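Local coordinates for protein KLLA0F20702p (Kluyveromyces lactis, PDB 5Y5A) that is the telomerase subunit Est1, which binds Cdc13 and probably recruits telomerase to telomeres in this way, at residues Y480-D485 against N522-K527. Residues are numbered along the deposited sequence; the frame is centred on the assembly and turned at random.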
ATOM      1  N   TYR A 480      20.631  -2.641   6.807  1.00 53.78           N
ATOM      2  CA  TYR A 480      19.613  -2.852   5.785  1.00 49.66           C
ATOM      3  C   TYR A 480      18.203  -2.637   6.319  1.00 52.82           C
ATOM      4  O   TYR A 480      17.987  -2.570   7.532  1.00 55.87           O
ATOM      5  CB  TYR A 480      19.738  -4.263   5.190  1.00 53.99           C
ATOM      6  CG  TYR A 480      19.562  -5.400   6.183  1.00 58.47           C
ATOM      7  CD1 TYR A 480      18.305  -5.943   6.430  1.00 53.86           C
ATOM      8  CD2 TYR A 480      20.654  -5.940   6.860  1.00 60.23           C
ATOM      9  CE1 TYR A 480      18.136  -6.982   7.325  1.00 53.44           C
ATOM     10  CE2 TYR A 480      20.490  -6.981   7.763  1.00 59.99           C
ATOM     11  CZ  TYR A 480      19.229  -7.498   7.990  1.00 59.91           C
ATOM     12  OH  TYR A 480      19.057  -8.536   8.884  1.00 59.83           O
ATOM     13  N   PHE A 481      17.246  -2.525   5.401  1.00 50.32           N
ATOM     14  CA  PHE A 481      15.843  -2.328   5.757  1.00 50.33           C
ATOM     15  C   PHE A 481      15.190  -3.627   6.223  1.00 50.82           C
ATOM     16  O   PHE A 481      15.516  -4.706   5.725  1.00 49.01           O
ATOM     17  CB  PHE A 481      15.060  -1.763   4.567  1.00 51.89           C
ATOM     18  CG  PHE A 481      15.034  -0.261   4.506  1.00 50.72           C
ATOM     19  CD1 PHE A 481      15.857   0.498   5.324  1.00 49.73           C
ATOM     20  CD2 PHE A 481      14.170   0.390   3.639  1.00 46.93           C
ATOM     21  CE1 PHE A 481      15.828   1.874   5.267  1.00 46.80           C
ATOM     22  CE2 PHE A 481      14.138   1.771   3.575  1.00 43.75           C
ATOM     23  CZ  PHE A 481      14.965   2.514   4.392  1.00 46.28           C
ATOM     24  N   TYR A 482      14.269  -3.515   7.178  1.00 53.28           N
ATOM     25  CA  TYR A 482      13.503  -4.665   7.651  1.00 47.75           C
ATOM     26  C   TYR A 482      12.166  -4.753   6.903  1.00 48.44           C
ATOM     27  O   TYR A 482      11.824  -3.854   6.126  1.00 42.06           O
ATOM     28  CB  TYR A 482      13.276  -4.580   9.166  1.00 42.10           C
ATOM     29  CG  TYR A 482      14.556  -4.554   9.979  1.00 49.52           C
ATOM     30  CD1 TYR A 482      15.719  -5.145   9.501  1.00 56.12           C
ATOM     31  CD2 TYR A 482      14.605  -3.928  11.217  1.00 45.69           C
ATOM     32  CE1 TYR A 482      16.892  -5.114  10.235  1.00 55.93           C
ATOM     33  CE2 TYR A 482      15.777  -3.897  11.962  1.00 48.23           C
ATOM     34  CZ  TYR A 482      16.913  -4.490  11.462  1.00 54.31           C
ATOM     35  OH  TYR A 482      18.076  -4.457  12.190  1.00 62.04           O
ATOM     36  N   GLU A 483      11.417  -5.832   7.138  1.00 45.94           N
ATOM     37  CA  GLU A 483      10.180  -6.088   6.400  1.00 45.01           C
ATOM     38  C   GLU A 483       9.239  -4.897   6.456  1.00 39.74           C
ATOM     39  O   GLU A 483       8.724  -4.458   5.425  1.00 45.57           O
ATOM     40  CB  GLU A 483       9.455  -7.333   6.936  1.00 49.53           C
ATOM     41  CG  GLU A 483      10.128  -8.669   6.609  1.00 58.40           C
ATOM     42  CD  GLU A 483      11.015  -9.183   7.738  1.00 60.58           C
ATOM     43  OE1 GLU A 483      11.600  -8.355   8.477  1.00 50.67           O
ATOM     44  OE2 GLU A 483      11.122 -10.420   7.884  1.00 64.70           O
ATOM     45  N   GLU A 484       9.023  -4.370   7.658  1.00 40.93           N
ATOM     46  CA  GLU A 484       8.088  -3.265   7.829  1.00 40.74           C
ATOM     47  C   GLU A 484       8.609  -1.985   7.159  1.00 44.02           C
ATOM     48  O   GLU A 484       7.818  -1.171   6.690  1.00 37.29           O
ATOM     49  CB  GLU A 484       7.788  -3.020   9.317  1.00 40.34           C
ATOM     50  CG  GLU A 484       8.979  -2.565  10.170  1.00 42.54           C
ATOM     51  CD  GLU A 484       9.725  -3.716  10.823  1.00 45.80           C
ATOM     52  OE1 GLU A 484      10.213  -3.531  11.961  1.00 43.10           O
ATOM     53  OE2 GLU A 484       9.814  -4.804  10.203  1.00 45.50           O
ATOM     54  N   ASP A 485       9.928  -1.816   7.096  1.00 47.90           N
ATOM     55  CA  ASP A 485      10.504  -0.670   6.393  1.00 47.41           C
ATOM     56  C   ASP A 485      10.156  -0.754   4.913  1.00 49.00           C
ATOM     57  O   ASP A 485       9.655   0.201   4.316  1.00 48.63           O
ATOM     58  CB  ASP A 485      12.032  -0.608   6.559  1.00 48.01           C
ATOM     59  CG  ASP A 485      12.471  -0.480   8.008  1.00 48.57           C
ATOM     60  OD1 ASP A 485      12.428   0.635   8.556  1.00 52.51           O
ATOM     61  OD2 ASP A 485      12.882  -1.496   8.595  1.00 50.48           O
ATOM     62  N   ASN A 522      25.403  -8.963   4.905  1.00105.16           N
ATOM     63  CA  ASN A 522      25.177  -9.015   6.339  1.00114.04           C
ATOM     64  C   ASN A 522      23.696  -9.119   6.659  1.00111.82           C
ATOM     65  O   ASN A 522      23.054  -8.125   6.986  1.00114.50           O
ATOM     66  CB  ASN A 522      25.771  -7.784   7.025  1.00123.42           C
ATOM     67  CG  ASN A 522      25.409  -7.707   8.500  1.00129.29           C
ATOM     68  OD1 ASN A 522      24.626  -6.850   8.918  1.00127.25           O
ATOM     69  ND2 ASN A 522      25.978  -8.607   9.295  1.00134.21           N
ATOM     70  N   LYS A 523      23.145 -10.321   6.538  1.00 99.08           N
ATOM     71  CA  LYS A 523      21.801 -10.568   7.035  1.00 87.17           C
ATOM     72  C   LYS A 523      21.899 -11.165   8.425  1.00 77.19           C
ATOM     73  O   LYS A 523      22.678 -12.083   8.672  1.00 73.58           O
ATOM     74  CB  LYS A 523      21.015 -11.486   6.100  1.00 89.74           C
ATOM     75  CG  LYS A 523      19.579 -11.714   6.542  1.00 94.63           C
ATOM     76  CD  LYS A 523      18.834 -12.594   5.549  1.00 95.83           C
ATOM     77  CE  LYS A 523      17.407 -12.846   5.998  1.00 87.54           C
ATOM     78  NZ  LYS A 523      16.659 -13.704   5.039  1.00 87.31           N
ATOM     79  N   LEU A 524      21.112 -10.618   9.339  1.00 74.25           N
ATOM     80  CA  LEU A 524      21.152 -11.035  10.729  1.00 72.12           C
ATOM     81  C   LEU A 524      20.160 -12.159  10.978  1.00 66.19           C
ATOM     82  O   LEU A 524      19.211 -12.332  10.215  1.00 66.20           O
ATOM     83  CB  LEU A 524      20.848  -9.843  11.638  1.00 69.08           C
ATOM     84  CG  LEU A 524      21.725  -8.611  11.415  1.00 63.50           C
ATOM     85  CD1 LEU A 524      21.103  -7.380  12.053  1.00 60.52           C
ATOM     86  CD2 LEU A 524      23.127  -8.865  11.958  1.00 62.08           C
ATOM     87  N   THR A 525      20.375 -12.921  12.047  1.00 61.23           N
ATOM     88  CA  THR A 525      19.404 -13.927  12.451  1.00 57.39           C
ATOM     89  C   THR A 525      18.084 -13.248  12.804  1.00 57.69           C
ATOM     90  O   THR A 525      18.040 -12.039  13.035  1.00 63.83           O
ATOM     91  CB  THR A 525      19.881 -14.738  13.662  1.00 61.80           C
ATOM     92  OG1 THR A 525      19.888 -13.894  14.820  1.00 64.27           O
ATOM     93  CG2 THR A 525      21.276 -15.292  13.426  1.00 66.95           C
ATOM     94  N   ALA A 526      17.012 -14.026  12.853  1.00 59.06           N
ATOM     95  CA  ALA A 526      15.722 -13.495  13.271  1.00 62.97           C
ATOM     96  C   ALA A 526      15.840 -12.930  14.680  1.00 59.27           C
ATOM     97  O   ALA A 526      15.216 -11.921  15.013  1.00 57.67           O
ATOM     98  CB  ALA A 526      14.652 -14.573  13.209  1.00 60.90           C
ATOM     99  N   LYS A 527      16.662 -13.591  15.491  1.00 61.80           N
ATOM    100  CA  LYS A 527      16.914 -13.184  16.869  1.00 62.46           C
ATOM    101  C   LYS A 527      17.605 -11.822  16.923  1.00 65.59           C
ATOM    102  O   LYS A 527      17.160 -10.906  17.625  1.00 65.05           O
ATOM    103  CB  LYS A 527      17.762 -14.235  17.587  1.00 58.96           C
ATOM    104  CG  LYS A 527      18.207 -13.830  18.983  1.00 64.99           C
ATOM    105  CD  LYS A 527      19.041 -14.919  19.644  1.00 77.11           C
ATOM    106  CE  LYS A 527      19.532 -14.485  21.017  1.00 84.22           C
ATOM    107  NZ  LYS A 527      20.488 -15.466  21.609  1.00 95.77           N
TER
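Tyr480 holds CG between its own N and C (chi1 61°), and Leu524 has CG anti to its carbonyl carbon (chi1 -54°). The phenol lies slantwise across the leucine side chain, and the contact turns on the phenol oxygen. Leu524 N, lying at the edge of the Tyr480 ring near its plane, donates to Tyr480 OH over 3.0 Å, and at 168° the bond is nearly straight. The same hydroxyl is hydrogen-bonded to Glu529 OE2, so two polar groups grip it, which should limit rotation of the C-O bond. Leu524 CB then closes against Tyr480 OH at 3.5 Å, while Leu524 CG lies 4.2 Å from Tyr480 CE2. The backbone just before Leu524 also borders the ring: Asn522 O lies obliquely against Tyr480 CD2 and CE2, though poor order at Asn522 leaves the short spacing uncertain.

In this largely helical Est1 fragment, the contact joins the loop leading into helix 483-487, in the part of the chain that belongs by sequence to the Est1 DNA/RNA binding domain, to the start of helix 526-546. Thr525 is the N-cap of the latter, its OG1 taking Glu528 N. Tyr482, N-cap of the shorter helix, donates its backbone N to Asp485 OD2 (2.8 Å), an oxygen that also salt-bridges Arg478. The Tyr482 ring takes Tyr480 CE1 in plane at its edge; Tyr482 OH lies 4.2 Å from Leu524 CD1 and is hydrogen-bonded to Ser532 OG. Salt bridges from Glu483 and Glu484 to Arg533 tie the same two helices together farther along.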